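Local atomic coordinates of exodeoxyribonuclease III (Methanosarcina mazei, PDB entry 5J8N), a protein that probably acts as a magnesium- or manganese-dependent DNA repair nuclease, cutting DNA at abasic sites and trimming double-stranded DNA from its 3' ends. Residues 104-110 against 144-150; 188-194 against 220-226. The protein carries 3 engineered substitutions. The contacts are given in a common frame with arbitrary orientation. Residues are numbered along the deposited sequence.

Contact 1. Residues 104-110 against 144-150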
loop_
_atom_site.group_PDB
_atom_site.type_symbol
_atom_site.label_atom_id
_atom_site.label_comp_id
_atom_site.label_asym_id
_atom_site.label_seq_id
_atom_site.Cartn_x
_atom_site.Cartn_y
_atom_site.Cartn_z
ATOM N N ASP A 104 -6.354 18.211 -2.600
ATOM C CA ASP A 104 -5.921 17.968 -3.975
ATOM C C ASP A 104 -6.145 16.549 -4.489
ATOM O O ASP A 104 -6.005 16.301 -5.698
ATOM C CB ASP A 104 -4.434 18.300 -4.109
ATOM C CG ASP A 104 -4.149 19.793 -3.936
ATOM O OD1 ASP A 104 -4.635 20.556 -4.788
ATOM O OD2 ASP A 104 -3.452 20.131 -2.951
ATOM N N PHE A 105 -6.520 15.605 -3.630
ATOM C CA PHE A 105 -6.713 14.241 -4.084
ATOM C C PHE A 105 -7.299 13.415 -2.976
ATOM O O PHE A 105 -7.223 13.802 -1.796
ATOM C CB PHE A 105 -5.384 13.580 -4.552
ATOM C CG PHE A 105 -4.288 13.542 -3.486
ATOM C CD1 PHE A 105 -3.462 14.645 -3.325
ATOM C CD2 PHE A 105 -4.125 12.443 -2.666
ATOM C CE1 PHE A 105 -2.463 14.636 -2.353
ATOM C CE2 PHE A 105 -3.094 12.417 -1.702
ATOM C CZ PHE A 105 -2.276 13.506 -1.541
ATOM N N VAL A 106 -7.836 12.271 -3.362
ATOM C CA VAL A 106 -8.309 11.232 -2.455
ATOM C C VAL A 106 -7.215 10.172 -2.280
ATOM O O VAL A 106 -6.713 9.675 -3.300
ATOM C CB VAL A 106 -9.560 10.559 -3.000
ATOM C CG1 VAL A 106 -9.996 9.375 -2.137
ATOM C CG2 VAL A 106 -10.728 11.597 -3.134
ATOM N N LEU A 107 -6.879 9.812 -1.035
ATOM C CA LEU A 107 -5.898 8.779 -0.772
ATOM C C LEU A 107 -6.544 7.526 -0.223
ATOM O O LEU A 107 -7.264 7.585 0.789
ATOM C CB LEU A 107 -4.885 9.279 0.226
ATOM C CG LEU A 107 -3.820 8.282 0.663
ATOM C CD1 LEU A 107 -2.899 7.814 -0.501
ATOM C CD2 LEU A 107 -2.923 8.916 1.762
ATOM N N LEU A 108 -6.303 6.407 -0.889
ATOM C CA LEU A 108 -6.768 5.097 -0.395
ATOM C C LEU A 108 -5.550 4.299 0.011
ATOM O O LEU A 108 -4.687 4.026 -0.840
ATOM C CB LEU A 108 -7.568 4.337 -1.482
ATOM C CG LEU A 108 -8.728 5.144 -2.125
ATOM C CD1 LEU A 108 -9.430 4.256 -3.152
ATOM C CD2 LEU A 108 -9.705 5.718 -1.077
ATOM N N ASN A 109 -5.486 3.914 1.276
ATOM C CA ASN A 109 -4.394 3.146 1.837
ATOM C C ASN A 109 -4.893 1.718 2.074
ATOM O O ASN A 109 -5.847 1.542 2.839
ATOM C CB ASN A 109 -3.963 3.825 3.132
ATOM C CG ASN A 109 -2.876 3.048 3.878
ATOM O OD1 ASN A 109 -2.261 2.166 3.284
ATOM N ND2 ASN A 109 -2.589 3.419 5.142
ATOM N N ILE A 110 -4.303 0.746 1.412
ATOM C CA ILE A 110 -4.889 -0.606 1.377
ATOM C C ILE A 110 -3.892 -1.724 1.621
ATOM O O ILE A 110 -2.802 -1.718 1.024
ATOM C CB ILE A 110 -5.590 -0.852 0.004
ATOM C CG1 ILE A 110 -6.533 0.330 -0.336
ATOM C CG2 ILE A 110 -6.361 -2.194 0.004
ATOM C CD1 ILE A 110 -7.197 0.196 -1.701
ATOM N N LYS A 144 -12.889 12.577 -8.970
ATOM C CA LYS A 144 -11.847 12.585 -7.971
ATOM C C LYS A 144 -10.518 12.299 -8.629
ATOM O O LYS A 144 -10.432 11.567 -9.628
ATOM C CB LYS A 144 -12.117 11.533 -6.879
ATOM C CG LYS A 144 -13.374 11.748 -6.071
ATOM C CD LYS A 144 -13.434 13.102 -5.459
ATOM C CE LYS A 144 -14.639 13.199 -4.530
ATOM N NZ LYS A 144 -14.800 14.565 -3.932
ATOM N N LYS A 145 -9.455 12.805 -7.995
ATOM C CA LYS A 145 -8.051 12.429 -8.296
ATOM C C LYS A 145 -7.682 11.406 -7.276
ATOM O O LYS A 145 -7.703 11.726 -6.080
ATOM C CB LYS A 145 -7.134 13.678 -8.240
ATOM C CG LYS A 145 -7.358 14.643 -9.445
ATOM C CD LYS A 145 -7.682 16.061 -8.964
ATOM C CE LYS A 145 -6.394 16.832 -8.663
ATOM N NZ LYS A 145 -6.549 18.072 -7.785
ATOM N N LEU A 146 -7.340 10.191 -7.697
ATOM C CA LEU A 146 -7.114 9.080 -6.786
ATOM C C LEU A 146 -5.674 8.700 -6.689
ATOM O O LEU A 146 -5.018 8.456 -7.705
ATOM C CB LEU A 146 -7.888 7.849 -7.273
ATOM C CG LEU A 146 -9.395 8.051 -7.122
ATOM C CD1 LEU A 146 -10.170 7.175 -8.085
ATOM C CD2 LEU A 146 -9.811 7.770 -5.694
ATOM N N VAL A 147 -5.188 8.557 -5.455
ATOM C CA VAL A 147 -3.881 7.994 -5.166
ATOM C C VAL A 147 -4.184 6.748 -4.349
ATOM O O VAL A 147 -4.893 6.841 -3.331
ATOM C CB VAL A 147 -3.011 8.971 -4.357
ATOM C CG1 VAL A 147 -1.675 8.328 -3.998
ATOM C CG2 VAL A 147 -2.794 10.193 -5.137
ATOM N N ILE A 148 -3.682 5.595 -4.773
ATOM C CA ILE A 148 -3.920 4.342 -4.081
ATOM C C ILE A 148 -2.601 3.730 -3.738
ATOM O O ILE A 148 -1.811 3.371 -4.615
ATOM C CB ILE A 148 -4.725 3.350 -4.957
ATOM C CG1 ILE A 148 -6.049 4.016 -5.380
ATOM C CG2 ILE A 148 -4.981 2.052 -4.199
ATOM C CD1 ILE A 148 -6.170 4.189 -6.903
ATOM N N CYS A 149 -2.327 3.593 -2.450
ATOM C CA CYS A 149 -1.023 2.984 -2.101
ATOM C C CYS A 149 -1.273 1.762 -1.251
ATOM O O CYS A 149 -2.233 1.675 -0.452
ATOM C CB CYS A 149 -0.126 3.959 -1.346
ATOM S SG CYS A 149 -0.770 4.630 0.209
ATOM N N GLY A 150 -0.304 0.853 -1.332
ATOM C CA GLY A 150 -0.296 -0.237 -0.372
ATOM C C GLY A 150 0.248 -1.493 -0.976
ATOM O O GLY A 150 0.952 -1.512 -2.003
HETATM O O HOH W 1 -5.465 20.411 -7.109
#

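Contact 2. Residues 188-194 against 220-226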
loop_
_atom_site.group_PDB
_atom_site.type_symbol
_atom_site.label_atom_id
_atom_site.label_comp_id
_atom_site.label_asym_id
_atom_site.label_seq_id
_atom_site.Cartn_x
_atom_site.Cartn_y
_atom_site.Cartn_z
ATOM N N GLY A 188 -7.981 2.983 -16.256
ATOM C CA GLY A 188 -7.469 4.351 -16.310
ATOM C C GLY A 188 -6.624 4.715 -15.106
ATOM O O GLY A 188 -6.750 5.823 -14.578
ATOM N N TYR A 189 -5.736 3.819 -14.696
ATOM C CA TYR A 189 -4.858 4.065 -13.584
ATOM C C TYR A 189 -3.434 3.763 -14.035
ATOM O O TYR A 189 -3.223 2.905 -14.913
ATOM C CB TYR A 189 -5.225 3.213 -12.349
ATOM C CG TYR A 189 -6.657 3.424 -11.870
ATOM C CD1 TYR A 189 -7.697 2.682 -12.403
ATOM C CD2 TYR A 189 -6.942 4.340 -10.834
ATOM C CE1 TYR A 189 -8.985 2.878 -11.988
ATOM C CE2 TYR A 189 -8.248 4.543 -10.422
ATOM C CZ TYR A 189 -9.243 3.785 -10.982
ATOM O OH TYR A 189 -10.550 3.955 -10.554
ATOM N N LEU A 190 -2.479 4.388 -13.351
ATOM C CA LEU A 190 -1.051 4.248 -13.658
ATOM C C LEU A 190 -0.298 3.664 -12.517
ATOM O O LEU A 190 -0.509 4.073 -11.351
ATOM C CB LEU A 190 -0.439 5.630 -13.987
ATOM C CG LEU A 190 -1.152 6.362 -15.087
ATOM C CD1 LEU A 190 -0.516 7.756 -15.250
ATOM C CD2 LEU A 190 -1.072 5.566 -16.391
ATOM N N ASP A 191 0.589 2.702 -12.801
ATOM C CA ASP A 191 1.554 2.170 -11.829
ATOM C C ASP A 191 2.689 3.211 -11.740
ATOM O O ASP A 191 3.500 3.380 -12.665
ATOM C CB ASP A 191 2.029 0.792 -12.321
ATOM C CG ASP A 191 3.051 0.148 -11.468
ATOM O OD1 ASP A 191 3.667 0.789 -10.608
ATOM O OD2 ASP A 191 3.278 -1.060 -11.661
ATOM N N SER A 192 2.722 3.979 -10.664
ATOM C CA SER A 192 3.590 5.171 -10.659
ATOM C C SER A 192 5.083 4.819 -10.855
ATOM O O SER A 192 5.784 5.543 -11.575
ATOM C CB SER A 192 3.371 6.023 -9.396
ATOM O OG SER A 192 3.733 5.312 -8.239
ATOM N N PHE A 193 5.567 3.753 -10.196
ATOM C CA PHE A 193 6.975 3.410 -10.397
ATOM C C PHE A 193 7.329 3.245 -11.848
ATOM O O PHE A 193 8.369 3.711 -12.309
ATOM C CB PHE A 193 7.303 2.150 -9.615
ATOM C CG PHE A 193 8.772 1.834 -9.620
ATOM C CD1 PHE A 193 9.661 2.591 -8.863
ATOM C CD2 PHE A 193 9.239 0.802 -10.417
ATOM C CE1 PHE A 193 11.026 2.320 -8.893
ATOM C CE2 PHE A 193 10.606 0.496 -10.470
ATOM C CZ PHE A 193 11.517 1.276 -9.714
ATOM N N ARG A 194 6.424 2.616 -12.607
ATOM C CA ARG A 194 6.636 2.359 -14.028
ATOM C C ARG A 194 6.412 3.576 -14.925
ATOM O O ARG A 194 6.748 3.534 -16.106
ATOM C CB ARG A 194 5.730 1.186 -14.475
ATOM C CG ARG A 194 6.099 -0.150 -13.837
ATOM C CD ARG A 194 7.583 -0.528 -14.032
ATOM N NE ARG A 194 7.853 -1.835 -13.428
ATOM C CZ ARG A 194 9.097 -2.263 -13.208
ATOM N NH1 ARG A 194 10.137 -1.482 -13.454
ATOM N NH2 ARG A 194 9.281 -3.451 -12.680
ATOM N N ARG A 220 8.040 -7.294 -6.351
ATOM C CA ARG A 220 7.428 -5.970 -6.175
ATOM C C ARG A 220 5.947 -6.169 -5.888
ATOM O O ARG A 220 5.149 -6.454 -6.795
ATOM C CB ARG A 220 7.648 -5.104 -7.415
ATOM C CG ARG A 220 7.369 -3.635 -7.111
ATOM C CD ARG A 220 7.867 -2.708 -8.256
ATOM N NE ARG A 220 7.137 -2.976 -9.517
ATOM C CZ ARG A 220 6.143 -2.224 -10.011
ATOM N NH1 ARG A 220 5.546 -2.575 -11.166
ATOM N NH2 ARG A 220 5.749 -1.090 -9.420
ATOM N N LEU A 221 5.608 -6.095 -4.605
ATOM C CA LEU A 221 4.232 -6.276 -4.113
ATOM C C LEU A 221 3.570 -4.975 -3.729
ATOM O O LEU A 221 2.356 -4.954 -3.518
ATOM C CB LEU A 221 4.221 -7.182 -2.870
ATOM C CG LEU A 221 4.890 -8.554 -3.089
ATOM C CD1 LEU A 221 4.789 -9.377 -1.826
ATOM C CD2 LEU A 221 4.178 -9.305 -4.243
ATOM N N ASP A 222 4.381 -3.914 -3.583
ATOM C CA ASP A 222 3.891 -2.638 -3.045
ATOM C C ASP A 222 3.949 -1.615 -4.133
ATOM O O ASP A 222 4.953 -1.507 -4.857
ATOM C CB ASP A 222 4.759 -2.218 -1.843
ATOM C CG ASP A 222 4.730 -3.275 -0.789
ATOM O OD1 ASP A 222 3.753 -3.300 0.002
ATOM O OD2 ASP A 222 5.639 -4.132 -0.786
ATOM N N TYR A 223 2.887 -0.802 -4.237
ATOM C CA TYR A 223 2.697 0.099 -5.371
ATOM C C TYR A 223 2.066 1.406 -4.913
ATOM O O TYR A 223 1.412 1.449 -3.857
ATOM C CB TYR A 223 1.739 -0.527 -6.391
ATOM C CG TYR A 223 2.111 -1.867 -6.976
ATOM C CD1 TYR A 223 1.960 -3.044 -6.236
ATOM C CD2 TYR A 223 2.507 -1.967 -8.315
ATOM C CE1 TYR A 223 2.263 -4.287 -6.778
ATOM C CE2 TYR A 223 2.833 -3.221 -8.884
ATOM C CZ TYR A 223 2.659 -4.363 -8.095
ATOM O OH TYR A 223 2.914 -5.584 -8.689
ATOM N N VAL A 224 2.235 2.428 -5.726
ATOM C CA VAL A 224 1.327 3.574 -5.615
ATOM C C VAL A 224 0.748 3.770 -6.989
ATOM O O VAL A 224 1.461 3.983 -7.982
ATOM C CB VAL A 224 1.980 4.876 -5.090
ATOM C CG1 VAL A 224 0.903 5.923 -4.853
ATOM C CG2 VAL A 224 2.785 4.624 -3.797
ATOM N N PHE A 225 -0.572 3.692 -7.102
ATOM C CA PHE A 225 -1.300 3.934 -8.337
ATOM C C PHE A 225 -1.917 5.302 -8.324
ATOM O O PHE A 225 -2.273 5.818 -7.247
ATOM C CB PHE A 225 -2.410 2.907 -8.532
ATOM C CG PHE A 225 -1.945 1.484 -8.418
ATOM C CD1 PHE A 225 -1.309 0.862 -9.501
ATOM C CD2 PHE A 225 -2.126 0.805 -7.256
ATOM C CE1 PHE A 225 -0.882 -0.484 -9.391
ATOM C CE2 PHE A 225 -1.709 -0.540 -7.129
ATOM C CZ PHE A 225 -1.058 -1.163 -8.210
ATOM N N VAL A 226 -2.017 5.902 -9.485
ATOM C CA VAL A 226 -2.785 7.178 -9.598
ATOM C C VAL A 226 -3.767 7.057 -10.726
ATOM O O VAL A 226 -3.522 6.401 -11.743
ATOM C CB VAL A 226 -1.882 8.411 -9.792
ATOM C CG1 VAL A 226 -0.937 8.578 -8.561
ATOM C CG2 VAL A 226 -1.085 8.357 -11.123
HETATM O O HOH W 2 4.057 1.891 -8.133
#

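Contact 1. Residues 104-110 against 144-150
Strands 106-110 and 146-149 are the two parallel strands of a beta-alpha-beta unit whose connecting helix is 119-141. Their axes run 16° apart and approach to 4.8 Å, in the mixed sheet of a DNase I-like fold. The contact begins in the loop at Asp104, whose O accepts a hydrogen bond from Lys145 NZ (2.8 Å). Water 1 gives a second link, donating to Asp104 OD1 (2.5 Å) and accepting from Lys145 NZ (2.7 Å), while Asp104 OD2 is hydrogen-bonded to Tyr4 OH. Phe105 sets its ring obliquely against Val147, CD2 to CG2 3.6 Å. From Val106 the parallel pattern is regular: Val106 N donates a hydrogen bond to Lys145 O (2.8 Å), and Val106 O receives Val147 N (2.9 Å). Leu107 makes no backbone bond to this neighbour; its CA meets Val147 O at 3.4 Å, and its CD1 lies 3.7 Å from Val147 CG1 on the face shared with Cys149. Leu108 resumes the pattern, N to Val147 O and O from Cys149 N (both 2.9 Å), its side chain joining Val106, Leu146 and Ile148 on the other face. Asn109 OD1 accepts a hydrogen bond from Gln37 NE2, on strand 33-37 of the other sheet. Ile110 N donates a hydrogen bond to Cys149 O (2.9 Å), and another backbone hydrogen bond joins Ile110 to Asp151, a predicted active-site residue. Gly150 is required here: its CA is 3.2 Å from Ile110 O, and a CB would clash with that oxygen.

Contact 2. Residues 188-194 against 220-226
Two reciprocal backbone bonds join Leu190 to Val226: Leu190 N donates to Val226 O (2.8 Å) and Val226 N to Leu190 O (3.0 Å). Both carbonyls also receive CA-H...O contacts, from Tyr189 CA to Val226 O (3.3 Å) and from Phe225 CA to Leu190 O (3.1 Å). Asp191 and Phe225 form the next, non-hydrogen-bonded pair, after which Val224 O takes two donors from one residue, Ser192 N at 3.0 Å and Ser192 OG at 2.6 Å. This is a short antiparallel edge of the mixed sheet in the DNase I-like fold: the axes of 189-191 and 222-226 lie 150° apart, 4.7 Å at closest approach, and the first strand gives way at Ser192 to a weakly bonded helical turn. The carboxylate of Asp191 meets the guanidinium of Arg220 near its plane in a bidentate salt bridge, Arg220 NH1 to Asp191 OD2 at 2.8 Å and Arg220 NH2 to Asp191 OD1 at 3.0 Å. Water 2 donates to Asp191 OD1 (2.7 Å) and accepts from Phe193 N (3.2 Å) and Val224 N (3.1 Å), thus serving two backbone NH groups. Arg194 NE approaches Arg220 NH1 to 3.3 Å, two donors with like charge; Asp160 forms salt bridges with both arginines, and Arg194 NH1 also donates a hydrogen bond to Glu199 O. Asp222, predicted to matter for catalysis, touches nothing in 188-194; its OD2 is hydrogen-bonded to Ser204 and His248.

From the N terminus, the chain has already built several strands, among them 97-101, when strand 106-111 opens contact 1; it then crosses through helix 119-141 and returns at 146-149, where contact 1 closes. Only later, after helix 175-186, does contact 2 open at 188-194; it closes at 220-226, following a mostly irregular excursion. The two loops are therefore in series, neither nested nor crossed. Their centres lie 11 Å apart in one sheet. Contact 1 joins the two crossover strands, contact 2 adds strand 189-191 to 218-227, and the antiparallel pairing of 146-149 with 218-227 connects them, through probable hydrogen bonds from Phe225 N to Ile148 O (2.8 Å) and Tyr223 N to Gly150 O (3.0 Å).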